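Local coordinates for regulatory protein of LacI family (PDB 3BBL) that probably regulates transcription as a DNA-binding LacI-family repressor or activator, through a periplasmic binding protein-like domain that probably senses a small-molecule effector, at residues G8-Q13 and L42-S47; D106-A111 and L269-L274; G112-V117 and Y147-Q152. One frame throughout, in Å; residues are numbered along the deposited sequence.

Interaction 1: G8-Q13 and L42-S47; sequences GYSWTQ and LPFPFS. With EDO (1,2-ethanediol), chain B.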
# COMPACT_ATOMS: atom_id res chain seq x y z
N GLY A 8 -11.46 7.38 17.52
CA GLY A 8 -10.94 8.25 16.49
C GLY A 8 -9.52 7.90 16.07
O GLY A 8 -8.68 7.58 16.91
N TYR A 9 -9.27 7.95 14.77
CA TYR A 9 -7.95 7.65 14.24
C TYR A 9 -7.63 8.54 13.06
O TYR A 9 -8.52 8.98 12.33
CB TYR A 9 -7.86 6.17 13.81
CG TYR A 9 -6.49 5.80 13.28
CD1 TYR A 9 -5.35 5.95 14.07
CD2 TYR A 9 -6.31 5.36 11.96
CE1 TYR A 9 -4.08 5.69 13.57
CE2 TYR A 9 -5.04 5.10 11.45
CZ TYR A 9 -3.93 5.27 12.26
OH TYR A 9 -2.66 5.07 11.76
N SER A 10 -6.35 8.82 12.87
CA SER A 10 -5.89 9.65 11.76
C SER A 10 -4.48 9.20 11.40
O SER A 10 -3.74 8.70 12.24
CB SER A 10 -5.88 11.13 12.15
OG SER A 10 -4.90 11.40 13.13
N TRP A 11 -4.11 9.38 10.14
CA TRP A 11 -2.78 8.98 9.70
C TRP A 11 -2.14 10.05 8.85
O TRP A 11 -2.83 10.78 8.13
CB TRP A 11 -2.83 7.64 8.95
CG TRP A 11 -3.74 7.63 7.77
CD1 TRP A 11 -3.39 7.83 6.46
CD2 TRP A 11 -5.15 7.37 7.77
NE1 TRP A 11 -4.50 7.69 5.65
CE2 TRP A 11 -5.59 7.40 6.43
CE3 TRP A 11 -6.08 7.08 8.78
CZ2 TRP A 11 -6.92 7.18 6.07
CZ3 TRP A 11 -7.40 6.86 8.42
CH2 TRP A 11 -7.81 6.90 7.08
N THR A 12 -0.82 10.14 8.93
CA THR A 12 -0.07 11.13 8.17
C THR A 12 -0.16 10.80 6.68
O THR A 12 -0.31 9.65 6.29
CB THR A 12 1.40 11.16 8.60
OG1 THR A 12 2.07 12.24 7.95
CG2 THR A 12 2.09 9.86 8.24
N GLN A 13 -0.09 11.84 5.86
CA GLN A 13 -0.18 11.68 4.42
C GLN A 13 1.00 10.87 3.88
O GLN A 13 2.15 11.22 4.11
CB GLN A 13 -0.20 13.05 3.75
CG GLN A 13 -0.48 13.01 2.27
CD GLN A 13 -0.19 14.34 1.60
OE1 GLN A 13 -0.68 15.39 2.04
NE2 GLN A 13 0.60 14.30 0.53
N LEU A 42 -13.35 5.81 13.82
CA LEU A 42 -13.77 7.00 13.11
C LEU A 42 -12.58 7.79 12.60
O LEU A 42 -11.89 8.47 13.38
CB LEU A 42 -14.61 7.88 14.03
CG LEU A 42 -15.16 9.16 13.39
CD1 LEU A 42 -16.15 8.79 12.30
CD2 LEU A 42 -15.81 10.03 14.45
N PRO A 43 -12.30 7.71 11.30
CA PRO A 43 -11.18 8.45 10.71
C PRO A 43 -11.50 9.93 10.64
O PRO A 43 -12.64 10.31 10.38
CB PRO A 43 -11.07 7.85 9.31
CG PRO A 43 -11.67 6.50 9.45
CD PRO A 43 -12.86 6.75 10.33
N PHE A 44 -10.50 10.76 10.87
CA PHE A 44 -10.67 12.20 10.78
C PHE A 44 -9.41 12.73 10.10
O PHE A 44 -8.35 12.11 10.17
CB PHE A 44 -10.88 12.83 12.18
CG PHE A 44 -9.76 12.63 13.14
CD1 PHE A 44 -8.68 13.51 13.17
CD2 PHE A 44 -9.79 11.57 14.04
CE1 PHE A 44 -7.65 13.34 14.10
CE2 PHE A 44 -8.76 11.39 14.98
CZ PHE A 44 -7.69 12.29 15.01
N PRO A 45 -9.51 13.88 9.41
CA PRO A 45 -8.36 14.46 8.72
C PRO A 45 -7.15 14.67 9.62
O PRO A 45 -7.27 15.17 10.73
CB PRO A 45 -8.92 15.77 8.17
CG PRO A 45 -10.35 15.40 7.89
CD PRO A 45 -10.73 14.66 9.15
N PHE A 46 -5.99 14.27 9.12
CA PHE A 46 -4.75 14.40 9.87
C PHE A 46 -4.22 15.82 9.68
O PHE A 46 -4.37 16.40 8.61
CB PHE A 46 -3.72 13.40 9.33
CG PHE A 46 -2.48 13.29 10.17
CD1 PHE A 46 -2.46 12.46 11.28
CD2 PHE A 46 -1.33 14.00 9.84
CE1 PHE A 46 -1.31 12.33 12.05
CE2 PHE A 46 -0.17 13.88 10.60
CZ PHE A 46 -0.16 13.04 11.71
N SER A 47 -3.63 16.38 10.72
CA SER A 47 -3.07 17.72 10.62
C SER A 47 -1.55 17.52 10.53
O SER A 47 -0.92 17.17 11.52
CB SER A 47 -3.43 18.54 11.86
OG SER A 47 -2.99 19.88 11.73
C1 EDO B . -6.72 11.86 6.24
O1 EDO B . -5.83 12.90 6.64
C2 EDO B . -6.58 10.66 7.19
O2 EDO B . -5.99 11.04 8.44

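Interaction 2: D106-A111 and L269-L274; sequences DIDGTA and LLQPSL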
# COMPACT_ATOMS: atom_id res chain seq x y z
N ASP A 106 3.96 -0.59 20.68
CA ASP A 106 5.03 -0.28 19.76
C ASP A 106 5.79 -1.52 19.33
O ASP A 106 5.72 -2.57 19.97
CB ASP A 106 6.01 0.71 20.39
CG ASP A 106 6.82 1.47 19.35
OD1 ASP A 106 6.72 1.12 18.16
OD2 ASP A 106 7.54 2.41 19.72
N ILE A 107 6.52 -1.39 18.23
CA ILE A 107 7.33 -2.47 17.70
C ILE A 107 8.75 -2.21 18.19
O ILE A 107 9.22 -1.08 18.18
CB ILE A 107 7.31 -2.48 16.16
CG1 ILE A 107 5.87 -2.43 15.64
CG2 ILE A 107 8.03 -3.71 15.63
CD1 ILE A 107 4.97 -3.55 16.15
N ASP A 108 9.44 -3.27 18.62
CA ASP A 108 10.81 -3.13 19.09
C ASP A 108 11.76 -2.95 17.89
O ASP A 108 12.36 -3.92 17.42
CB ASP A 108 11.22 -4.38 19.90
CG ASP A 108 12.53 -4.19 20.65
OD1 ASP A 108 13.32 -3.30 20.29
OD2 ASP A 108 12.77 -4.96 21.61
N GLY A 109 11.86 -1.72 17.40
CA GLY A 109 12.72 -1.44 16.27
C GLY A 109 14.16 -1.87 16.51
O GLY A 109 14.79 -2.52 15.67
N THR A 110 14.68 -1.51 17.68
CA THR A 110 16.05 -1.86 18.05
C THR A 110 16.33 -3.35 17.87
O THR A 110 17.32 -3.73 17.25
CB THR A 110 16.32 -1.46 19.53
OG1 THR A 110 16.19 -0.04 19.65
CG2 THR A 110 17.72 -1.87 19.97
N ALA A 111 15.45 -4.19 18.39
CA ALA A 111 15.61 -5.63 18.29
C ALA A 111 15.61 -6.08 16.82
O ALA A 111 16.28 -7.06 16.46
CB ALA A 111 14.51 -6.34 19.06
N LEU A 269 4.94 -3.94 24.02
CA LEU A 269 6.05 -3.94 23.08
C LEU A 269 6.08 -5.25 22.30
O LEU A 269 6.29 -6.31 22.87
CB LEU A 269 7.38 -3.76 23.82
CG LEU A 269 8.64 -3.73 22.95
CD1 LEU A 269 8.59 -2.51 22.04
CD2 LEU A 269 9.87 -3.70 23.83
N LEU A 270 5.87 -5.15 20.99
CA LEU A 270 5.87 -6.32 20.13
C LEU A 270 7.21 -6.49 19.42
O LEU A 270 7.89 -5.51 19.11
CB LEU A 270 4.76 -6.19 19.09
CG LEU A 270 3.35 -5.96 19.65
CD1 LEU A 270 2.37 -5.82 18.50
CD2 LEU A 270 2.95 -7.13 20.53
N GLN A 271 7.59 -7.73 19.16
CA GLN A 271 8.85 -8.03 18.50
C GLN A 271 8.69 -8.23 16.99
O GLN A 271 7.73 -8.84 16.53
CB GLN A 271 9.48 -9.28 19.10
CG GLN A 271 9.89 -9.15 20.55
CD GLN A 271 10.81 -7.96 20.78
OE1 GLN A 271 10.46 -7.03 21.50
NE2 GLN A 271 11.98 -7.98 20.16
N PRO A 272 9.63 -7.68 16.20
CA PRO A 272 9.55 -7.85 14.75
C PRO A 272 10.23 -9.17 14.37
O PRO A 272 10.81 -9.84 15.22
CB PRO A 272 10.31 -6.64 14.22
CG PRO A 272 11.39 -6.47 15.25
CD PRO A 272 10.64 -6.66 16.56
N SER A 273 10.14 -9.55 13.10
CA SER A 273 10.76 -10.78 12.63
C SER A 273 11.66 -10.49 11.45
O SER A 273 11.32 -9.69 10.58
CB SER A 273 9.70 -11.78 12.18
OG SER A 273 9.01 -12.32 13.29
N LEU A 274 12.82 -11.14 11.42
CA LEU A 274 13.75 -10.96 10.31
C LEU A 274 13.33 -11.93 9.22
O LEU A 274 13.14 -13.11 9.49
CB LEU A 274 15.18 -11.25 10.76
CG LEU A 274 16.25 -11.20 9.66
CD1 LEU A 274 16.31 -9.82 9.04
CD2 LEU A 274 17.61 -11.58 10.25

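Interaction 3: G112-V117 and Y147-Q152; sequences GTRQAV and YLEAMQ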
# COMPACT_ATOMS: atom_id res chain seq x y z
N GLY A 112 14.86 -5.37 15.99
CA GLY A 112 14.79 -5.70 14.58
C GLY A 112 16.11 -5.57 13.86
O GLY A 112 16.57 -6.50 13.22
N THR A 113 16.73 -4.39 13.97
CA THR A 113 18.01 -4.15 13.32
C THR A 113 19.12 -4.97 13.98
O THR A 113 20.01 -5.47 13.29
CB THR A 113 18.37 -2.67 13.39
OG1 THR A 113 18.28 -2.22 14.74
CG2 THR A 113 17.42 -1.86 12.55
N ARG A 114 19.09 -5.12 15.29
CA ARG A 114 20.12 -5.90 15.97
C ARG A 114 20.15 -7.31 15.37
O ARG A 114 21.22 -7.83 15.01
CB ARG A 114 19.84 -5.98 17.47
CG ARG A 114 20.87 -6.82 18.24
CD ARG A 114 20.68 -6.71 19.74
NE ARG A 114 19.36 -7.18 20.16
CZ ARG A 114 18.46 -6.45 20.82
NH1 ARG A 114 18.73 -5.19 21.18
NH2 ARG A 114 17.28 -6.97 21.12
N GLN A 115 18.97 -7.90 15.23
CA GLN A 115 18.85 -9.24 14.69
C GLN A 115 19.37 -9.29 13.25
O GLN A 115 20.08 -10.21 12.86
CB GLN A 115 17.38 -9.65 14.73
CG GLN A 115 17.13 -11.13 14.70
CD GLN A 115 15.65 -11.45 14.69
OE1 GLN A 115 14.86 -10.78 15.37
NE2 GLN A 115 15.26 -12.46 13.92
N ALA A 116 19.02 -8.28 12.46
CA ALA A 116 19.46 -8.23 11.08
C ALA A 116 20.99 -8.18 11.04
O ALA A 116 21.62 -8.94 10.31
CB ALA A 116 18.87 -7.01 10.36
N VAL A 117 21.57 -7.29 11.84
CA VAL A 117 23.03 -7.17 11.86
C VAL A 117 23.70 -8.44 12.37
O VAL A 117 24.71 -8.86 11.82
CB VAL A 117 23.47 -5.96 12.71
CG1 VAL A 117 24.98 -5.85 12.70
CG2 VAL A 117 22.88 -4.69 12.14
N TYR A 147 21.66 -1.52 15.50
CA TYR A 147 22.86 -1.67 14.68
C TYR A 147 24.10 -1.46 15.56
O TYR A 147 25.02 -2.29 15.59
CB TYR A 147 22.82 -0.64 13.55
CG TYR A 147 24.13 -0.45 12.81
CD1 TYR A 147 24.49 -1.29 11.77
CD2 TYR A 147 24.99 0.60 13.14
CE1 TYR A 147 25.69 -1.09 11.07
CE2 TYR A 147 26.18 0.80 12.47
CZ TYR A 147 26.52 -0.05 11.43
OH TYR A 147 27.69 0.17 10.74
N LEU A 148 24.13 -0.34 16.28
CA LEU A 148 25.25 -0.01 17.15
C LEU A 148 25.50 -1.13 18.16
O LEU A 148 26.64 -1.52 18.39
CB LEU A 148 24.99 1.30 17.89
CG LEU A 148 24.76 2.51 16.97
CD1 LEU A 148 24.42 3.73 17.80
CD2 LEU A 148 25.99 2.75 16.11
N GLU A 149 24.42 -1.64 18.76
CA GLU A 149 24.54 -2.71 19.74
C GLU A 149 25.14 -3.98 19.16
O GLU A 149 26.02 -4.59 19.76
CB GLU A 149 23.18 -3.02 20.35
CG GLU A 149 22.84 -2.19 21.57
CD GLU A 149 21.38 -2.32 21.98
OE1 GLU A 149 20.85 -3.46 21.99
OE2 GLU A 149 20.76 -1.28 22.31
N ALA A 150 24.65 -4.39 18.00
CA ALA A 150 25.16 -5.60 17.38
C ALA A 150 26.63 -5.44 16.98
O ALA A 150 27.44 -6.34 17.21
CB ALA A 150 24.32 -5.97 16.16
N MSE A 151 26.97 -4.30 16.41
CA MSE A 151 28.35 -4.06 15.98
C MSE A 151 29.27 -4.02 17.21
O MSE A 151 30.33 -4.64 17.22
CB MSE A 151 28.46 -2.74 15.18
CG MSE A 151 27.67 -2.69 13.90
SE MSE A 151 28.25 -4.14 12.62
CE MSE A 151 29.72 -3.07 11.82
N GLN A 152 28.84 -3.32 18.26
CA GLN A 152 29.59 -3.22 19.50
C GLN A 152 29.80 -4.61 20.12
O GLN A 152 30.90 -4.96 20.52
CB GLN A 152 28.83 -2.32 20.48
CG GLN A 152 29.39 -2.32 21.89
CD GLN A 152 30.64 -1.49 22.02
OE1 GLN A 152 30.61 -0.27 21.79
NE2 GLN A 152 31.75 -2.13 22.40

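Interaction 1: G8-Q13 and L42-S47
Phe46 lays one face of its ring against the backbone of Trp11 and Thr12, with Thr12 CA 3.5 Å above the ring plane and offset toward the rim. Thr12 CB adds a CH-pi contact over the same ring, the two side chains lying side by side and pointing the same way. Phe46 CG stands anti to its own backbone N (chi1 -170°), which brings it to 3.3 Å from Trp11 O. Ser10 sits between two phenylalanines: OG meets the Phe46 edge, 3.2 Å from CD1, while CB lies over the face of Phe44, 3.7 Å from the ring centroid. Tyr56 of helix 54-61 meets the Phe44 ring edge-to-face, and Ile55 and Leu59 of that helix also touch it. Trp11 reaches back to touch Pro43, CZ3 to CB 3.9 Å, the side chains crossing obliquely. Its NE1 is hydrogen-bonded to Ser28 of the second subunit, so the contact borders the dimer interface.

The backbones pair as parallel strands at Gly8-Leu42 and Tyr9-Pro43, with Tyr9 N donating to Leu42 O and Phe44 N to Tyr9 O (3.0 Å). Beyond Phe44 no further direct backbone bond joins the segments, and a 1,2-ethanediol, probably from the crystallisation liquor, bridges them instead. Trp11 N donates to its O2, and Phe46 N donates to its O1 at 2.8 Å. Its C2 rests 3.4 Å over the centre of the Trp11 ring.

The two segments are the C-terminal ends of the neighbouring parallel strands 6-9 and 40-43, joined through helix 23-36, together with the loops that follow. This is the first beta-alpha-beta unit of the periplasmic binding protein-like fold.

Interaction 2: D106-A111 and L269-L274
Strands 104-107 and 267-275 run parallel here, Leu270 N donating to Asp106 O and Asp108 N to Leu270 O, each bond 2.8 Å long. On the face carrying Ile107 and Leu270, Ile107 CD1 lies 4.0 Å from Leu270 CB, and Ile107 CG2 meets Pro272 CB as the two side chains slide past each other. On the other face Leu269 leans across to the first segment: its CD1 reaches 3.6 Å from Asp108 N, and its CD2 approaches Asp108 OD2. Asp106 is on the same face as Leu269, and its OD2 forms salt bridges with Arg95 and Arg138. Asp108 is the N-cap of helix 109-123. Its CG is anti to the backbone N (chi1 -169°), and OD1 accepts from Ala111 N at 3.0 Å, the donor lying well above the carboxylate plane. An alanine here would probably leave Ala111 N without its capping acceptor and open a gap beside Leu269 CD2. The turn from strand into helix at Asp108 lies beside the irregular part of strand 267-275, consistent with two of the three crossings by which the chain passes between the subdomains in this fold. The Gln271 side chain lies alongside that of Asp108, its amide plane 89° from the carboxylate. Pro272 brings CD to 3.3 Å from Asp108 O.

Interaction 3: G112-V117 and Y147-Q152
Val117 wedges its two methyls among three residues of the facing helix. CG1 stands anti to the backbone N (chi1 -179°), which sets it 3.5 Å from Ala150 CB and 3.7 Å from SE of Met151, modelled as selenomethionine. CG2, the other branch, comes obliquely to the Tyr147 ring, 3.8 Å from CD1. Met151 CG, anti to its own carbonyl carbon, lies 3.7 Å above the centre of the Tyr147 ring; beyond it the chain bends at chi2 and chi3. Valine, alanine, tyrosine and selenomethionine thus form one apolar patch, and the small Ala150 is consistent with the close 7.9 Å approach of the helix axes, which cross at -36°.

The polar edge of the contact is made by Arg114 and Glu149. Arg114 runs extended to CD, past Ala150 CB, which lies 4.1 Å from CG, then bends at chi3 (60°). Its NH1 forms a salt bridge with Glu149 OE1 at 2.9 Å. The carboxylate oxygen is met on its syn side, and the guanidinium and carboxylate planes are nearly parallel, though the one hydrogen bond is far from straight. Glu149 OE2 has a second partner in Gln145 NE2, which probably steadies the carboxylate. Thr113 OG1 approaches Tyr147 N, but its hydroxyl has Arg143 O and Thr110 O as hydrogen-bond partners, two carbonyls that must share its one proton.

Helices 109-123 and 138-153 lie side by side, running broadly the same way. Beneath them, Thr113 and Ala116 pack on strand 219-223, Tyr147 and Met151 pack on strand 128-132, and Tyr147 OH is held by Ile128 O.

From the N terminus, interaction 1 comes first and closes a short loop through helix 23-36, joining strands 6-9 and 40-43 at one edge of the sheet. It is finished before interaction 2 opens at 106-111, and their centres lie about 24 Å apart. Interaction 2 spans the longest loop: 157 residues separate its segments. Interaction 3 is nested inside that loop, 112-117 following directly on 106-111 along helix 109-123 and pairing with helix 138-153. The two touch, Leu274 CB meeting Gln115 NE2 at 3.4 Å. Interaction 2 thus ties strand 104-107 to the late strand 267-275, and interaction 3 extends from it to the layer of helices, on the opposite side of the chain's centre from interaction 1.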